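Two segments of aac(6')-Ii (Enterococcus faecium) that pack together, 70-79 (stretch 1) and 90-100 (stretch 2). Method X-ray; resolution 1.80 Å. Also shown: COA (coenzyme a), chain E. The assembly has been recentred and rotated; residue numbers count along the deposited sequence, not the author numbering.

Stretch 1, residues 70-79: GWELHPLVVE
Stretch 2 (90-100) RLVNYLEKEVA

The packing of residues 70-79 against 90-100 in aac(6')-Ii is an almost wholly apolar strand-on-helix contact, in which one row of side chains from an extended strand meets one flank of an α-helix without a single hydrogen bond between them. The strand runs from 70 to 78 and the helix through all of 90-100, continuing beyond both ends. Their N-to-C directions make an angle of 149°, so they run roughly antiparallel, and their axes approach to 10.2 Å, a spacing filled by side chains; the backbone takes part only where Val77 O comes within 4.3 Å of Leu91 CD1.

The register runs in reverse order along the two segments: the CA atoms of Trp71 and Val99 lie 7.6 Å apart, those of Leu73 and Leu95 8.4 Å, and those of Leu76 and Leu91 8.2 Å. The helix keeps a regular repeat, while the strand's alternation is interrupted at Pro75. In the helix, phi and psi stay near -63° and -43°, with i to i-4 bonds such as Leu95 N to Leu91 O and Val99 N to Leu95 O, both 2.9 Å, so Leu91, Leu95 and Val99 recur turn by turn. In the strand, phi/psi are -117°/144° at Trp71 and -75°/118° at Leu73, which point toward the helix while Glu72 and His74 (-174°/123°) point away. A cis peptide precedes Pro75 (-102°/-173°), which is out of reach; beyond it, with Leu76 to Val78 near -140°/130°, Leu76 leaves CA sideways and Val78 points toward the helix.

At one end, Trp71 (chi1 m, chi2 65°) offers a ring face to Val99 (chi1 t). Val99 CG1 sits 3.7 Å from the centroid of the five-membered ring of Trp71, 17° off the ring normal, a CH-pi contact; its closest ring atom is Trp71 CD1, at 3.5 Å. Next, Leu73 (t, t) meets Leu95 (t, p), with Leu73 CG 3.8 Å from Leu95 CD2.

Leu76 (t, p) brings the end of its side chain nearer the helix and divides its methyls between two residues: Leu76 CD1 lies 3.9 Å from Leu91 CD1, and Leu76 CD2 lies 3.9 Å from Val92 CG2. Leu91 is m, t and Val92 is t. Leu91 CD1 also lies 4.3 Å from Val78 CG2 (chi1 t), extending the apolar row to the end of the strand.

This end of the strand also serves coenzyme A. Val78 N donates a hydrogen bond to COA O9P at 3.3 Å, while Leu76 CD2 lies 3.7 Å from COA CEP. The same Leu76 methyl therefore touches both the helix and coenzyme A, and the 342 Å² buried between the two segments is a modest apolar contact behind a strand that binds a ligand.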

# COMPACT_ATOMS: atom_id res chain seq x y z
N GLY A 70 7.84 0.66 9.06
CA GLY A 70 7.22 -0.21 8.07
C GLY A 70 7.73 -0.02 6.65
O GLY A 70 7.61 1.05 6.07
N TRP A 71 8.28 -1.10 6.09
CA TRP A 71 8.83 -1.07 4.74
C TRP A 71 8.10 -2.01 3.78
O TRP A 71 7.68 -3.09 4.16
CB TRP A 71 10.30 -1.48 4.77
CG TRP A 71 11.16 -0.54 5.54
CD1 TRP A 71 11.11 -0.28 6.88
CD2 TRP A 71 12.23 0.26 5.02
NE1 TRP A 71 12.08 0.64 7.22
CE2 TRP A 71 12.79 0.98 6.10
CE3 TRP A 71 12.77 0.42 3.74
CZ2 TRP A 71 13.86 1.86 5.94
CZ3 TRP A 71 13.85 1.30 3.58
CH2 TRP A 71 14.38 2.01 4.67
N GLU A 72 7.97 -1.58 2.53
CA GLU A 72 7.34 -2.39 1.49
C GLU A 72 8.41 -3.01 0.62
O GLU A 72 9.25 -2.30 0.04
CB GLU A 72 6.42 -1.54 0.61
CG GLU A 72 5.99 -2.29 -0.66
CD GLU A 72 5.06 -1.48 -1.55
OE1 GLU A 72 5.08 -0.24 -1.49
OE2 GLU A 72 4.30 -2.10 -2.33
N LEU A 73 8.39 -4.34 0.51
CA LEU A 73 9.34 -5.07 -0.32
C LEU A 73 8.90 -4.85 -1.76
O LEU A 73 7.79 -5.23 -2.15
CB LEU A 73 9.31 -6.56 0.04
CG LEU A 73 10.26 -7.53 -0.69
CD1 LEU A 73 10.27 -8.86 0.05
CD2 LEU A 73 9.83 -7.73 -2.14
N HIS A 74 9.76 -4.22 -2.56
CA HIS A 74 9.44 -3.95 -3.95
C HIS A 74 10.63 -3.35 -4.69
O HIS A 74 11.18 -2.34 -4.27
CB HIS A 74 8.24 -2.99 -4.04
CG HIS A 74 7.91 -2.56 -5.43
ND1 HIS A 74 8.63 -1.60 -6.10
CD2 HIS A 74 6.93 -2.96 -6.28
CE1 HIS A 74 8.12 -1.42 -7.31
NE2 HIS A 74 7.08 -2.24 -7.44
N PRO A 75 11.07 -4.00 -5.78
CA PRO A 75 10.50 -5.23 -6.32
C PRO A 75 11.39 -6.40 -5.93
O PRO A 75 12.33 -6.25 -5.14
CB PRO A 75 10.54 -4.98 -7.81
CG PRO A 75 11.90 -4.34 -7.95
CD PRO A 75 11.97 -3.37 -6.77
N LEU A 76 11.08 -7.57 -6.47
CA LEU A 76 11.89 -8.77 -6.26
C LEU A 76 11.86 -9.51 -7.58
O LEU A 76 10.80 -9.96 -8.03
CB LEU A 76 11.33 -9.67 -5.16
CG LEU A 76 12.09 -11.00 -5.03
CD1 LEU A 76 13.59 -10.75 -4.85
CD2 LEU A 76 11.54 -11.81 -3.85
N VAL A 77 13.01 -9.62 -8.21
CA VAL A 77 13.09 -10.31 -9.49
C VAL A 77 14.39 -11.09 -9.59
O VAL A 77 15.45 -10.62 -9.17
CB VAL A 77 13.00 -9.32 -10.66
CG1 VAL A 77 14.14 -8.32 -10.58
CG2 VAL A 77 13.05 -10.07 -11.99
N VAL A 78 14.28 -12.29 -10.14
CA VAL A 78 15.40 -13.18 -10.36
C VAL A 78 15.29 -13.62 -11.81
O VAL A 78 14.20 -13.98 -12.26
CB VAL A 78 15.31 -14.43 -9.45
CG1 VAL A 78 16.42 -15.42 -9.79
CG2 VAL A 78 15.39 -14.01 -7.98
N GLU A 79 16.40 -13.59 -12.56
CA GLU A 79 16.34 -14.02 -13.96
C GLU A 79 15.59 -15.34 -14.02
O GLU A 79 15.89 -16.26 -13.27
CB GLU A 79 17.74 -14.21 -14.53
CG GLU A 79 18.59 -12.97 -14.57
CD GLU A 79 19.86 -13.17 -15.37
OE1 GLU A 79 20.56 -14.18 -15.14
OE2 GLU A 79 20.16 -12.32 -16.23
N ARG A 90 18.18 -15.69 -0.59
CA ARG A 90 19.32 -14.90 -0.18
C ARG A 90 19.06 -13.40 -0.30
O ARG A 90 19.51 -12.61 0.53
CB ARG A 90 20.54 -15.33 -0.99
CG ARG A 90 20.86 -16.81 -0.77
CD ARG A 90 21.89 -17.32 -1.76
NE ARG A 90 23.17 -16.66 -1.57
CZ ARG A 90 24.21 -16.83 -2.38
NH1 ARG A 90 24.11 -17.64 -3.43
NH2 ARG A 90 25.35 -16.19 -2.13
N LEU A 91 18.31 -13.00 -1.33
CA LEU A 91 17.99 -11.59 -1.51
C LEU A 91 17.04 -11.10 -0.41
O LEU A 91 17.23 -10.03 0.16
CB LEU A 91 17.33 -11.34 -2.87
CG LEU A 91 18.22 -11.39 -4.11
CD1 LEU A 91 17.38 -11.24 -5.38
CD2 LEU A 91 19.26 -10.28 -4.03
N VAL A 92 16.03 -11.90 -0.10
CA VAL A 92 15.08 -11.52 0.94
C VAL A 92 15.76 -11.43 2.30
O VAL A 92 15.56 -10.47 3.04
CB VAL A 92 13.91 -12.50 1.00
CG1 VAL A 92 13.05 -12.23 2.23
CG2 VAL A 92 13.08 -12.36 -0.27
N ASN A 93 16.59 -12.42 2.62
CA ASN A 93 17.29 -12.40 3.90
C ASN A 93 18.24 -11.22 4.02
O ASN A 93 18.39 -10.64 5.10
CB ASN A 93 18.04 -13.72 4.11
CG ASN A 93 17.11 -14.89 4.36
OD1 ASN A 93 16.12 -14.76 5.07
ND2 ASN A 93 17.44 -16.04 3.80
N TYR A 94 18.88 -10.84 2.91
CA TYR A 94 19.79 -9.71 2.94
C TYR A 94 18.98 -8.43 3.11
O TYR A 94 19.37 -7.53 3.85
CB TYR A 94 20.61 -9.65 1.64
CG TYR A 94 21.82 -8.74 1.71
CD1 TYR A 94 21.68 -7.36 1.60
CD2 TYR A 94 23.10 -9.26 1.88
CE1 TYR A 94 22.79 -6.52 1.66
CE2 TYR A 94 24.22 -8.43 1.95
CZ TYR A 94 24.05 -7.06 1.84
OH TYR A 94 25.16 -6.23 1.90
N LEU A 95 17.84 -8.35 2.43
CA LEU A 95 16.99 -7.18 2.56
C LEU A 95 16.58 -7.02 4.02
O LEU A 95 16.64 -5.92 4.58
CB LEU A 95 15.75 -7.32 1.69
CG LEU A 95 14.70 -6.22 1.87
CD1 LEU A 95 15.24 -4.89 1.38
CD2 LEU A 95 13.44 -6.59 1.11
N GLU A 96 16.15 -8.11 4.64
CA GLU A 96 15.71 -8.07 6.03
C GLU A 96 16.79 -7.54 6.97
O GLU A 96 16.50 -6.76 7.87
CB GLU A 96 15.21 -9.45 6.46
CG GLU A 96 13.85 -9.77 5.84
CD GLU A 96 13.32 -11.14 6.23
OE1 GLU A 96 13.64 -11.62 7.33
OE2 GLU A 96 12.55 -11.72 5.43
N LYS A 97 18.04 -7.93 6.73
CA LYS A 97 19.14 -7.45 7.57
C LYS A 97 19.30 -5.93 7.38
O LYS A 97 19.49 -5.20 8.36
CB LYS A 97 20.45 -8.15 7.19
N GLU A 98 19.22 -5.47 6.13
CA GLU A 98 19.36 -4.04 5.82
C GLU A 98 18.25 -3.20 6.44
O GLU A 98 18.50 -2.14 7.00
CB GLU A 98 19.36 -3.82 4.30
CG GLU A 98 20.57 -4.36 3.56
CD GLU A 98 21.79 -3.47 3.68
OE1 GLU A 98 21.65 -2.25 3.47
OE2 GLU A 98 22.90 -3.98 3.97
N VAL A 99 17.01 -3.68 6.33
CA VAL A 99 15.88 -2.95 6.89
C VAL A 99 16.03 -2.86 8.41
O VAL A 99 15.87 -1.80 9.00
CB VAL A 99 14.54 -3.65 6.55
CG1 VAL A 99 13.39 -2.96 7.28
CG2 VAL A 99 14.31 -3.61 5.04
N ALA A 100 16.34 -3.99 9.03
CA ALA A 100 16.51 -4.01 10.48
C ALA A 100 17.55 -3.00 10.94
O ALA A 100 17.35 -2.30 11.93
CB ALA A 100 16.92 -5.40 10.94
N1A COA E . 5.61 -21.25 -5.67
C2A COA E . 5.86 -22.03 -4.61
N3A COA E . 7.03 -22.18 -3.94
C4A COA E . 8.02 -21.40 -4.49
C5A COA E . 7.91 -20.56 -5.58
C6A COA E . 6.62 -20.48 -6.19
N6A COA E . 6.38 -19.71 -7.25
N7A COA E . 9.12 -19.93 -5.84
C8A COA E . 9.91 -20.41 -4.93
N9A COA E . 9.32 -21.31 -4.07
C1B COA E . 9.92 -22.04 -2.95
C2B COA E . 10.99 -23.05 -3.39
O2B COA E . 10.36 -24.30 -3.71
C3B COA E . 11.89 -23.24 -2.17
O3B COA E . 11.21 -24.10 -1.25
P3B COA E . 11.94 -25.41 -0.64
O7A COA E . 12.30 -26.21 -1.83
O8A COA E . 10.89 -26.02 0.22
O9A COA E . 13.10 -24.87 0.11
C4B COA E . 11.89 -21.82 -1.58
O4B COA E . 10.67 -21.24 -2.05
C5B COA E . 13.11 -20.97 -1.96
O5B COA E . 13.07 -20.62 -3.34
P1A COA E . 14.27 -19.80 -4.06
O1A COA E . 15.05 -20.75 -4.89
O2A COA E . 14.95 -18.96 -3.06
O3A COA E . 13.42 -18.84 -5.03
P2A COA E . 13.89 -18.14 -6.40
O4A COA E . 13.38 -18.94 -7.53
O5A COA E . 15.32 -17.79 -6.32
O6A COA E . 13.05 -16.78 -6.34
CBP COA E . 10.91 -15.77 -6.90
CCP COA E . 11.64 -16.79 -6.05
CDP COA E . 9.41 -15.90 -6.62
CEP COA E . 11.40 -14.34 -6.51
CAP COA E . 11.23 -16.08 -8.43
OAP COA E . 10.75 -17.37 -8.82
C9P COA E . 10.76 -14.97 -9.38
O9P COA E . 11.57 -14.15 -9.84
N8P COA E . 9.45 -14.95 -9.67
C7P COA E . 8.79 -13.98 -10.55
C6P COA E . 8.59 -12.62 -9.89
C5P COA E . 7.40 -12.56 -8.95
O5P COA E . 6.29 -12.95 -9.32
N4P COA E . 7.64 -12.08 -7.72
C3P COA E . 6.64 -11.93 -6.66
C2P COA E . 6.60 -10.51 -6.11
S1P COA E . 4.92 -9.88 -5.91